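Local structure of RagB/SusD domain protein (5J90) at residues E46-Q50 and P254-I258; L118-L122 and W199-A203; F287-F293 and D314-A320. The protein binds chitin and, as a SusD-like protein of a polysaccharide utilization locus, probably helps its bacterium capture chitin chains at the outer membrane. One frame throughout, in Å; residues are numbered along the deposited sequence.

Interaction 1 (E46-Q50 and P254-I258); sequences EWVYQ and PIATI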
loop_
_atom_site.group_PDB
_atom_site.type_symbol
_atom_site.label_atom_id
_atom_site.label_comp_id
_atom_site.label_asym_id
_atom_site.label_seq_id
_atom_site.Cartn_x
_atom_site.Cartn_y
_atom_site.Cartn_z
ATOM N N GLU A 46 -15.379 -11.066 31.227
ATOM C CA GLU A 46 -16.053 -10.240 30.233
ATOM C C GLU A 46 -15.340 -8.917 29.989
ATOM O O GLU A 46 -15.347 -8.406 28.859
ATOM C CB GLU A 46 -17.515 -10.001 30.618
ATOM C CG GLU A 46 -18.325 -11.280 30.841
ATOM C CD GLU A 46 -18.310 -11.760 32.284
ATOM O OE1 GLU A 46 -17.392 -11.385 33.045
ATOM O OE2 GLU A 46 -19.231 -12.522 32.658
ATOM N N TRP A 47 -14.719 -8.364 31.034
ATOM C CA TRP A 47 -14.020 -7.097 30.889
ATOM C C TRP A 47 -12.822 -7.223 29.956
ATOM O O TRP A 47 -12.435 -6.251 29.311
ATOM C CB TRP A 47 -13.630 -6.484 32.253
ATOM C CG TRP A 47 -12.608 -7.242 33.060
ATOM C CD1 TRP A 47 -12.848 -8.146 34.060
ATOM C CD2 TRP A 47 -11.187 -7.127 32.961
ATOM N NE1 TRP A 47 -11.660 -8.612 34.569
ATOM C CE2 TRP A 47 -10.626 -8.002 33.916
ATOM C CE3 TRP A 47 -10.330 -6.370 32.154
ATOM C CZ2 TRP A 47 -9.246 -8.140 34.086
ATOM C CZ3 TRP A 47 -8.959 -6.515 32.317
ATOM C CH2 TRP A 47 -8.433 -7.389 33.280
ATOM N N VAL A 48 -12.238 -8.418 29.875
ATOM C CA VAL A 48 -11.147 -8.631 28.928
ATOM C C VAL A 48 -11.673 -8.657 27.489
ATOM O O VAL A 48 -11.072 -8.034 26.617
ATOM C CB VAL A 48 -10.301 -9.882 29.240
ATOM C CG1 VAL A 48 -9.270 -10.110 28.141
ATOM C CG2 VAL A 48 -9.593 -9.722 30.595
ATOM N N TYR A 49 -12.785 -9.350 27.225
ATOM C CA TYR A 49 -13.367 -9.288 25.880
ATOM C C TYR A 49 -13.647 -7.840 25.469
ATOM O O TYR A 49 -13.407 -7.442 24.321
ATOM C CB TYR A 49 -14.654 -10.133 25.736
ATOM C CG TYR A 49 -15.216 -9.932 24.344
ATOM C CD1 TYR A 49 -14.748 -10.685 23.279
ATOM C CD2 TYR A 49 -16.128 -8.921 24.075
ATOM C CE1 TYR A 49 -15.204 -10.466 21.989
ATOM C CE2 TYR A 49 -16.586 -8.691 22.792
ATOM C CZ TYR A 49 -16.119 -9.469 21.749
ATOM O OH TYR A 49 -16.568 -9.226 20.466
ATOM N N GLN A 50 -14.180 -7.053 26.397
ATOM C CA GLN A 50 -14.509 -5.675 26.101
ATOM C C GLN A 50 -13.286 -4.934 25.551
ATOM O O GLN A 50 -13.419 -4.110 24.651
ATOM C CB GLN A 50 -15.042 -4.975 27.360
ATOM C CG GLN A 50 -15.609 -3.599 27.098
ATOM C CD GLN A 50 -16.132 -2.941 28.353
ATOM O OE1 GLN A 50 -15.591 -3.137 29.445
ATOM N NE2 GLN A 50 -17.180 -2.149 28.204
ATOM N N PRO A 254 -19.565 -13.096 26.133
ATOM C CA PRO A 254 -19.359 -11.991 27.082
ATOM C C PRO A 254 -20.110 -10.713 26.711
ATOM O O PRO A 254 -20.336 -9.854 27.569
ATOM C CB PRO A 254 -17.836 -11.762 27.047
ATOM C CG PRO A 254 -17.380 -12.390 25.772
ATOM C CD PRO A 254 -18.301 -13.565 25.545
ATOM N N ILE A 255 -20.510 -10.591 25.449
ATOM C CA ILE A 255 -21.277 -9.427 25.028
ATOM C C ILE A 255 -22.610 -9.324 25.777
ATOM O O ILE A 255 -23.115 -8.224 25.996
ATOM C CB ILE A 255 -21.485 -9.409 23.495
ATOM C CG1 ILE A 255 -20.128 -9.341 22.777
ATOM C CG2 ILE A 255 -22.347 -8.227 23.082
ATOM C CD1 ILE A 255 -20.221 -9.587 21.288
ATOM N N ALA A 256 -23.180 -10.463 26.170
ATOM C CA ALA A 256 -24.444 -10.437 26.908
ATOM C C ALA A 256 -24.314 -9.611 28.189
ATOM O O ALA A 256 -25.209 -8.829 28.524
ATOM C CB ALA A 256 -24.900 -11.854 27.220
ATOM N N THR A 257 -23.195 -9.768 28.886
ATOM C CA THR A 257 -22.923 -9.009 30.108
ATOM C C THR A 257 -22.606 -7.546 29.802
ATOM O O THR A 257 -23.169 -6.637 30.414
ATOM C CB THR A 257 -21.757 -9.640 30.883
ATOM O OG1 THR A 257 -22.138 -10.949 31.321
ATOM C CG2 THR A 257 -21.372 -8.792 32.094
ATOM N N ILE A 258 -21.685 -7.316 28.868
ATOM C CA ILE A 258 -21.295 -5.960 28.483
ATOM C C ILE A 258 -22.513 -5.135 28.082
ATOM O O ILE A 258 -22.636 -3.957 28.447
ATOM C CB ILE A 258 -20.259 -5.995 27.345
ATOM C CG1 ILE A 258 -19.017 -6.750 27.820
ATOM C CG2 ILE A 258 -19.908 -4.585 26.907
ATOM C CD1 ILE A 258 -18.072 -7.128 26.682
#

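Interaction 2 (L118-L122 and W199-A203); sequences LSLIL and WVRFA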
loop_
_atom_site.group_PDB
_atom_site.type_symbol
_atom_site.label_atom_id
_atom_site.label_comp_id
_atom_site.label_asym_id
_atom_site.label_seq_id
_atom_site.Cartn_x
_atom_site.Cartn_y
_atom_site.Cartn_z
ATOM N N LEU A 118 -4.670 -30.207 13.882
ATOM C CA LEU A 118 -5.771 -29.466 14.475
ATOM C C LEU A 118 -5.256 -28.181 15.124
ATOM O O LEU A 118 -5.908 -27.130 15.040
ATOM C CB LEU A 118 -6.544 -30.337 15.478
ATOM C CG LEU A 118 -7.313 -31.459 14.777
ATOM C CD1 LEU A 118 -7.653 -32.582 15.759
ATOM C CD2 LEU A 118 -8.583 -30.924 14.125
ATOM N N SER A 119 -4.085 -28.254 15.757
ATOM C CA SER A 119 -3.498 -27.067 16.382
ATOM C C SER A 119 -3.178 -26.000 15.336
ATOM O O SER A 119 -3.335 -24.809 15.613
ATOM C CB SER A 119 -2.254 -27.401 17.225
ATOM O OG SER A 119 -1.106 -27.628 16.427
ATOM N N LEU A 120 -2.759 -26.420 14.141
ATOM C CA LEU A 120 -2.451 -25.467 13.071
ATOM C C LEU A 120 -3.698 -24.724 12.596
ATOM O O LEU A 120 -3.663 -23.517 12.343
ATOM C CB LEU A 120 -1.775 -26.165 11.889
ATOM C CG LEU A 120 -0.337 -26.638 12.120
ATOM C CD1 LEU A 120 0.156 -27.406 10.905
ATOM C CD2 LEU A 120 0.573 -25.448 12.427
ATOM N N ILE A 121 -4.808 -25.442 12.459
ATOM C CA ILE A 121 -6.047 -24.803 12.036
ATOM C C ILE A 121 -6.500 -23.768 13.066
ATOM O O ILE A 121 -6.851 -22.635 12.720
ATOM C CB ILE A 121 -7.156 -25.841 11.764
ATOM C CG1 ILE A 121 -6.699 -26.809 10.670
ATOM C CG2 ILE A 121 -8.454 -25.149 11.368
ATOM C CD1 ILE A 121 -7.642 -28.013 10.479
ATOM N N LEU A 122 -6.484 -24.148 14.340
ATOM C CA LEU A 122 -6.832 -23.211 15.405
ATOM C C LEU A 122 -5.856 -22.038 15.477
ATOM O O LEU A 122 -6.259 -20.901 15.735
ATOM C CB LEU A 122 -6.877 -23.934 16.751
ATOM C CG LEU A 122 -8.205 -24.595 17.068
ATOM C CD1 LEU A 122 -8.048 -25.465 18.307
ATOM C CD2 LEU A 122 -9.273 -23.530 17.275
ATOM N N TRP A 199 -13.469 -30.339 10.302
ATOM C CA TRP A 199 -12.301 -29.507 10.534
ATOM C C TRP A 199 -11.597 -29.157 9.216
ATOM O O TRP A 199 -11.133 -28.028 9.036
ATOM C CB TRP A 199 -11.362 -30.184 11.534
ATOM C CG TRP A 199 -11.762 -29.900 12.957
ATOM C CD1 TRP A 199 -12.581 -30.654 13.756
ATOM C CD2 TRP A 199 -11.372 -28.765 13.736
ATOM N NE1 TRP A 199 -12.712 -30.057 14.988
ATOM C CE2 TRP A 199 -11.985 -28.893 15.000
ATOM C CE3 TRP A 199 -10.561 -27.650 13.488
ATOM C CZ2 TRP A 199 -11.809 -27.952 16.014
ATOM C CZ3 TRP A 199 -10.388 -26.717 14.495
ATOM C CH2 TRP A 199 -11.010 -26.876 15.742
ATOM N N VAL A 200 -11.527 -30.101 8.285
ATOM C CA VAL A 200 -10.906 -29.822 6.993
ATOM C C VAL A 200 -11.758 -28.831 6.204
ATOM O O VAL A 200 -11.229 -27.889 5.604
ATOM C CB VAL A 200 -10.664 -31.109 6.170
ATOM C CG1 VAL A 200 -10.219 -30.763 4.747
ATOM C CG2 VAL A 200 -9.631 -31.993 6.861
ATOM N N ARG A 201 -13.075 -29.003 6.241
ATOM C CA ARG A 201 -13.978 -28.105 5.538
ATOM C C ARG A 201 -13.857 -26.686 6.106
ATOM O O ARG A 201 -13.906 -25.697 5.357
ATOM C CB ARG A 201 -15.417 -28.648 5.610
ATOM C CG ARG A 201 -16.421 -27.904 4.756
ATOM C CD ARG A 201 -17.732 -28.692 4.623
ATOM N NE ARG A 201 -17.561 -29.934 3.872
ATOM C CZ ARG A 201 -17.691 -31.158 4.381
ATOM N NH1 ARG A 201 -17.985 -31.332 5.666
ATOM N NH2 ARG A 201 -17.534 -32.216 3.595
ATOM N N PHE A 202 -13.680 -26.581 7.422
ATOM C CA PHE A 202 -13.432 -25.282 8.044
ATOM C C PHE A 202 -12.102 -24.717 7.542
ATOM O O PHE A 202 -12.044 -23.561 7.111
ATOM C CB PHE A 202 -13.455 -25.376 9.578
ATOM C CG PHE A 202 -12.927 -24.140 10.272
ATOM C CD1 PHE A 202 -13.400 -22.876 9.937
ATOM C CD2 PHE A 202 -11.955 -24.243 11.255
ATOM C CE1 PHE A 202 -12.907 -21.733 10.567
ATOM C CE2 PHE A 202 -11.465 -23.104 11.890
ATOM C CZ PHE A 202 -11.941 -21.864 11.548
ATOM N N ALA A 203 -11.045 -25.522 7.568
ATOM C CA ALA A 203 -9.744 -25.062 7.089
ATOM C C ALA A 203 -9.823 -24.557 5.648
ATOM O O ALA A 203 -9.224 -23.529 5.321
ATOM C CB ALA A 203 -8.692 -26.168 7.212
#

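Interaction 3 (F287-F293 and D314-A320); sequences FDTSKQF and DFSGIGA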
loop_
_atom_site.group_PDB
_atom_site.type_symbol
_atom_site.label_atom_id
_atom_site.label_comp_id
_atom_site.label_asym_id
_atom_site.label_seq_id
_atom_site.Cartn_x
_atom_site.Cartn_y
_atom_site.Cartn_z
ATOM N N PHE A 287 -30.907 -7.654 18.056
ATOM C CA PHE A 287 -31.052 -6.538 18.988
ATOM C C PHE A 287 -32.339 -6.637 19.794
ATOM O O PHE A 287 -33.279 -7.310 19.387
ATOM C CB PHE A 287 -31.020 -5.219 18.220
ATOM C CG PHE A 287 -29.793 -5.065 17.367
ATOM C CD1 PHE A 287 -28.564 -4.863 17.961
ATOM C CD2 PHE A 287 -29.866 -5.152 15.988
ATOM C CE1 PHE A 287 -27.412 -4.741 17.198
ATOM C CE2 PHE A 287 -28.719 -5.034 15.206
ATOM C CZ PHE A 287 -27.491 -4.827 15.814
ATOM N N ASP A 288 -32.356 -5.977 20.946
ATOM C CA ASP A 288 -33.571 -5.852 21.748
ATOM C C ASP A 288 -34.213 -4.503 21.468
ATOM O O ASP A 288 -33.532 -3.525 21.163
ATOM C CB ASP A 288 -33.252 -5.939 23.246
ATOM C CG ASP A 288 -32.773 -7.312 23.678
ATOM O OD1 ASP A 288 -33.153 -8.322 23.050
ATOM O OD2 ASP A 288 -32.017 -7.382 24.669
ATOM N N THR A 289 -35.534 -4.429 21.589
ATOM C CA THR A 289 -36.185 -3.131 21.483
ATOM C C THR A 289 -35.734 -2.214 22.620
ATOM O O THR A 289 -35.390 -2.676 23.713
ATOM C CB THR A 289 -37.727 -3.245 21.456
ATOM O OG1 THR A 289 -38.179 -3.966 22.609
ATOM C CG2 THR A 289 -38.172 -3.976 20.205
ATOM N N SER A 290 -35.734 -0.919 22.335
ATOM C CA SER A 290 -35.202 0.108 23.227
ATOM C C SER A 290 -36.060 0.315 24.477
ATOM O O SER A 290 -37.289 0.272 24.398
ATOM C CB SER A 290 -35.099 1.427 22.453
ATOM O OG SER A 290 -34.782 2.517 23.300
ATOM N N LYS A 291 -35.414 0.549 25.616
ATOM C CA LYS A 291 -36.136 0.895 26.846
ATOM C C LYS A 291 -36.676 2.319 26.755
ATOM O O LYS A 291 -37.799 2.599 27.190
ATOM C CB LYS A 291 -35.220 0.752 28.062
ATOM C CG LYS A 291 -35.846 1.154 29.400
ATOM C CD LYS A 291 -34.813 1.032 30.513
ATOM C CE LYS A 291 -35.407 1.330 31.885
ATOM N NZ LYS A 291 -36.421 0.312 32.269
ATOM N N GLN A 292 -35.878 3.216 26.185
ATOM C CA GLN A 292 -36.236 4.630 26.066
ATOM C C GLN A 292 -37.330 4.855 25.034
ATOM O O GLN A 292 -38.193 5.724 25.200
ATOM C CB GLN A 292 -35.007 5.457 25.694
ATOM C CG GLN A 292 -35.252 6.960 25.634
ATOM C CD GLN A 292 -33.984 7.741 25.342
ATOM O OE1 GLN A 292 -32.876 7.216 25.469
ATOM N NE2 GLN A 292 -34.139 8.996 24.938
ATOM N N PHE A 293 -37.278 4.071 23.964
ATOM C CA PHE A 293 -38.225 4.170 22.865
ATOM C C PHE A 293 -38.926 2.826 22.714
ATOM O O PHE A 293 -38.558 2.020 21.859
ATOM C CB PHE A 293 -37.488 4.537 21.572
ATOM C CG PHE A 293 -36.670 5.796 21.678
ATOM C CD1 PHE A 293 -37.278 7.041 21.612
ATOM C CD2 PHE A 293 -35.293 5.740 21.842
ATOM C CE1 PHE A 293 -36.530 8.197 21.710
ATOM C CE2 PHE A 293 -34.541 6.895 21.940
ATOM C CZ PHE A 293 -35.158 8.125 21.873
ATOM N N ASP A 314 -30.115 3.772 27.165
ATOM C CA ASP A 314 -31.406 3.119 27.022
ATOM C C ASP A 314 -31.857 2.973 25.572
ATOM O O ASP A 314 -33.012 2.649 25.298
ATOM C CB ASP A 314 -32.474 3.816 27.882
ATOM C CG ASP A 314 -32.294 3.535 29.364
ATOM O OD1 ASP A 314 -31.743 2.467 29.713
ATOM O OD2 ASP A 314 -32.710 4.384 30.185
ATOM N N PHE A 315 -30.926 3.178 24.639
ATOM C CA PHE A 315 -31.145 2.763 23.251
ATOM C C PHE A 315 -31.127 1.224 23.180
ATOM O O PHE A 315 -30.967 0.554 24.206
ATOM C CB PHE A 315 -30.065 3.371 22.341
ATOM C CG PHE A 315 -30.326 4.812 21.945
ATOM C CD1 PHE A 315 -30.615 5.777 22.903
ATOM C CD2 PHE A 315 -30.266 5.200 20.614
ATOM C CE1 PHE A 315 -30.848 7.092 22.538
ATOM C CE2 PHE A 315 -30.502 6.517 20.241
ATOM C CZ PHE A 315 -30.788 7.466 21.209
ATOM N N SER A 316 -31.277 0.650 21.989
ATOM C CA SER A 316 -31.384 -0.807 21.869
ATOM C C SER A 316 -30.144 -1.572 22.327
ATOM O O SER A 316 -29.015 -1.225 21.969
ATOM C CB SER A 316 -31.725 -1.222 20.434
ATOM O OG SER A 316 -33.086 -0.963 20.119
ATOM N N GLY A 317 -30.353 -2.625 23.107
ATOM C CA GLY A 317 -29.261 -3.483 23.520
ATOM C C GLY A 317 -28.979 -4.570 22.494
ATOM O O GLY A 317 -29.739 -4.761 21.543
ATOM N N ILE A 318 -27.872 -5.282 22.688
ATOM C CA ILE A 318 -27.559 -6.437 21.859
ATOM C C ILE A 318 -28.503 -7.560 22.276
ATOM O O ILE A 318 -28.770 -7.751 23.467
ATOM C CB ILE A 318 -26.083 -6.866 22.011
ATOM C CG1 ILE A 318 -25.147 -5.652 21.886
ATOM C CG2 ILE A 318 -25.743 -7.947 20.989
ATOM C CD1 ILE A 318 -25.344 -4.830 20.617
ATOM N N GLY A 319 -29.012 -8.300 21.299
ATOM C CA GLY A 319 -30.126 -9.204 21.531
ATOM C C GLY A 319 -29.799 -10.659 21.801
ATOM O O GLY A 319 -28.686 -11.014 22.222
ATOM N N ALA A 320 -30.789 -11.510 21.549
ATOM C CA ALA A 320 -30.719 -12.919 21.912
ATOM C C ALA A 320 -29.540 -13.685 21.319
ATOM O O ALA A 320 -29.127 -14.703 21.875
ATOM C CB ALA A 320 -32.037 -13.625 21.580
HETATM O O HOH W 1 -33.304 -10.045 20.843
HETATM O O HOH W 2 -32.774 -2.841 24.792
HETATM O O HOH W 3 -32.633 -0.497 26.162
HETATM O O HOH W 4 -30.693 6.423 26.891
#

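Interaction 1 (E46-Q50 and P254-I258)
Tyr49 of helix 46-54 lies against Pro254, Ile255 and Ile258 of segment 254-258, a buried contact with helix 255-261 in the largely alpha-helical SusD-like fold. The early turns of the two helices are pressed together, and the closest CA atoms are those of Glu46 and Pro254. Because CG of Tyr49 stands anti to the backbone N (chi1 177°), the phenol reaches across to the other segment and meets three side chains in succession. At its root, Tyr49 CB sits 3.5 Å from Pro254 CG, with the two side chains at about a right angle. Farther out, Ile258 CD1 meets the ring edge close to the ring plane, 3.7 Å from Tyr49 CD2, whereas Ile255 CG1 approaches Tyr49 CE2 on a slant at 3.6 Å. A tyrosine suits this place: its carbons pack on three apolar side chains while its hydroxyl, at the far end, is hydrogen-bonded to Asp58. The proline suits it too, since its compact ring gives the neighbouring side chain a rigid surface to rest on.

Glu46 packs through its aliphatic part. With CG anti to the carbonyl carbon (chi1 -56°), it lies 3.9 Å from Pro254 CB and 3.8 Å from Thr257 CB; the bend at chi2 (91°) then turns the carboxylate off to the more open margin of the contact, where OE2 is too distant from the Thr257 hydroxyl to bond with it. Gln50 likewise divides its labour: its amide NE2 is held by Asp264, a residue that also bonds to the backbone of Ile258, and its methylene faces the isoleucine. The long branch of Ile258 serves several neighbours at once, its CD1 methyl lying 3.7 Å from Glu46 O and 3.8 Å from Gln50 CB.

Interaction 2 (L118-L122 and W199-A203)
A pair of helices in the buried alpha-helical part of the protein meets here through Leu118, Ile121 and Leu122 on helix 113-134 and Trp199, Phe202 and Ala203 on helix 196-213. The indole of Trp199 is the broad surface of the contact. Leu118 comes over one of its faces: methyl CD2 stands 3.7 Å from the centroid of the five-membered ring, 22° off the normal, a CH-pi contact. Leu122 touches the far end of the six-membered ring, its CG 3.9 Å from Trp199 CH2. Tryptophan fits because it offers a broad carbon face to Leu118 and still more carbon at its far end to Leu122, while its NE1 is hydrogen-bonded to Asp188.

Helix-on-helix packing of this kind builds the core of SusD-like proteins, whose family belongs to the tetratricopeptide-repeat clan. The two short segments run in broadly the same direction, their axes 10.6 Å apart and inclined at 37°. Phe37 of helix 33-37 also packs on Trp199, and helix 154-177 adds Leu172 beside Leu118 and Ala168 beside Ile121.

Ile121 points from helix 113-134 at helix 196-213, and its two branches have separate tasks. CG2, anti to the backbone N, enters between two aromatic side chains, 3.6 Å from Phe202 CD2 and 3.9 Å from Trp199 CE3, which it meets at the indole edge. The other branch ends in CD1, 3.9 Å from Ala203 CB; the small alanine suits this spot, where the two backbones come near, with CA atoms of Ile121 and Ala203 6.2 Å apart. Phe202, running past Ile121 in the opposite sense, carries its ring on to stack with Phe244.

Interaction 3 (F287-F293 and D314-A320)
Ser290 and Asp314 tie together two irregular loop segments, which run side by side with a single beta bridge, Phe287 to Ile318, and an ST motif at Ser290. The serine hydroxyl, set opposite the backbone N and beside the carbonyl carbon (chi1 171°), reaches two partners: OG donates to Asp314 O at 2.7 Å, on a lone pair in the carbonyl plane, and accepts from Phe293 N at 3.0 Å. Asp314 O takes a second hydrogen from Gln292 N (3.1 Å), tilted 25° from that plane. Replacing Ser290 with alanine removes the hydroxyl, and would probably leave Phe293 N without this acceptor and Asp314 O without one of its two donors. Near the bridge, Asp288 N donates to Gly317 O at 2.9 Å, from above the carbonyl plane, while Ser316 OG donates to Asp288 O (2.8 Å) and accepts from Lys298 N. Waters bridge further pairs: Thr289 O to Gly317 N, Gln292 OE1 to Asp314 N and, less certainly at the acceptor, Lys291 N to Phe315 O. The Asp288 carboxylate is paired with Arg323, and a water that accepts from Ala320 N lies within bonding distance of OD1. Glycine suits position 319, where a CB would collide with Phe287 N. At the other end, Phe293 sets its edge on the face of Phe315 in a T-shaped pair, planes 89° apart, with Phe293 CE2 3.7 Å from Phe315 CE1.

In the fold
Along the chain, both segments of interaction 2 fall between the two halves of interaction 1, and interaction 3 follows after both. Interaction 1 joins helices 46-54 and 255-261, interaction 2 helices 113-134 and 196-213; their centres are 26 Å apart. Interactions 1 and 3, with centres 17 Å apart, touch where Ile255 CG2 packs 4.0 Å from Ile318 CG1. Interaction 2 packs helices on one side of the chain's centre; interactions 1 and 3, a helix contact and a loop pairing, share the other, with 36 Å between the centres of 2 and 3. Interactions 1 and 2 thus join distant sequence into one SusD-like body, whereas interaction 3 closes a short local loop.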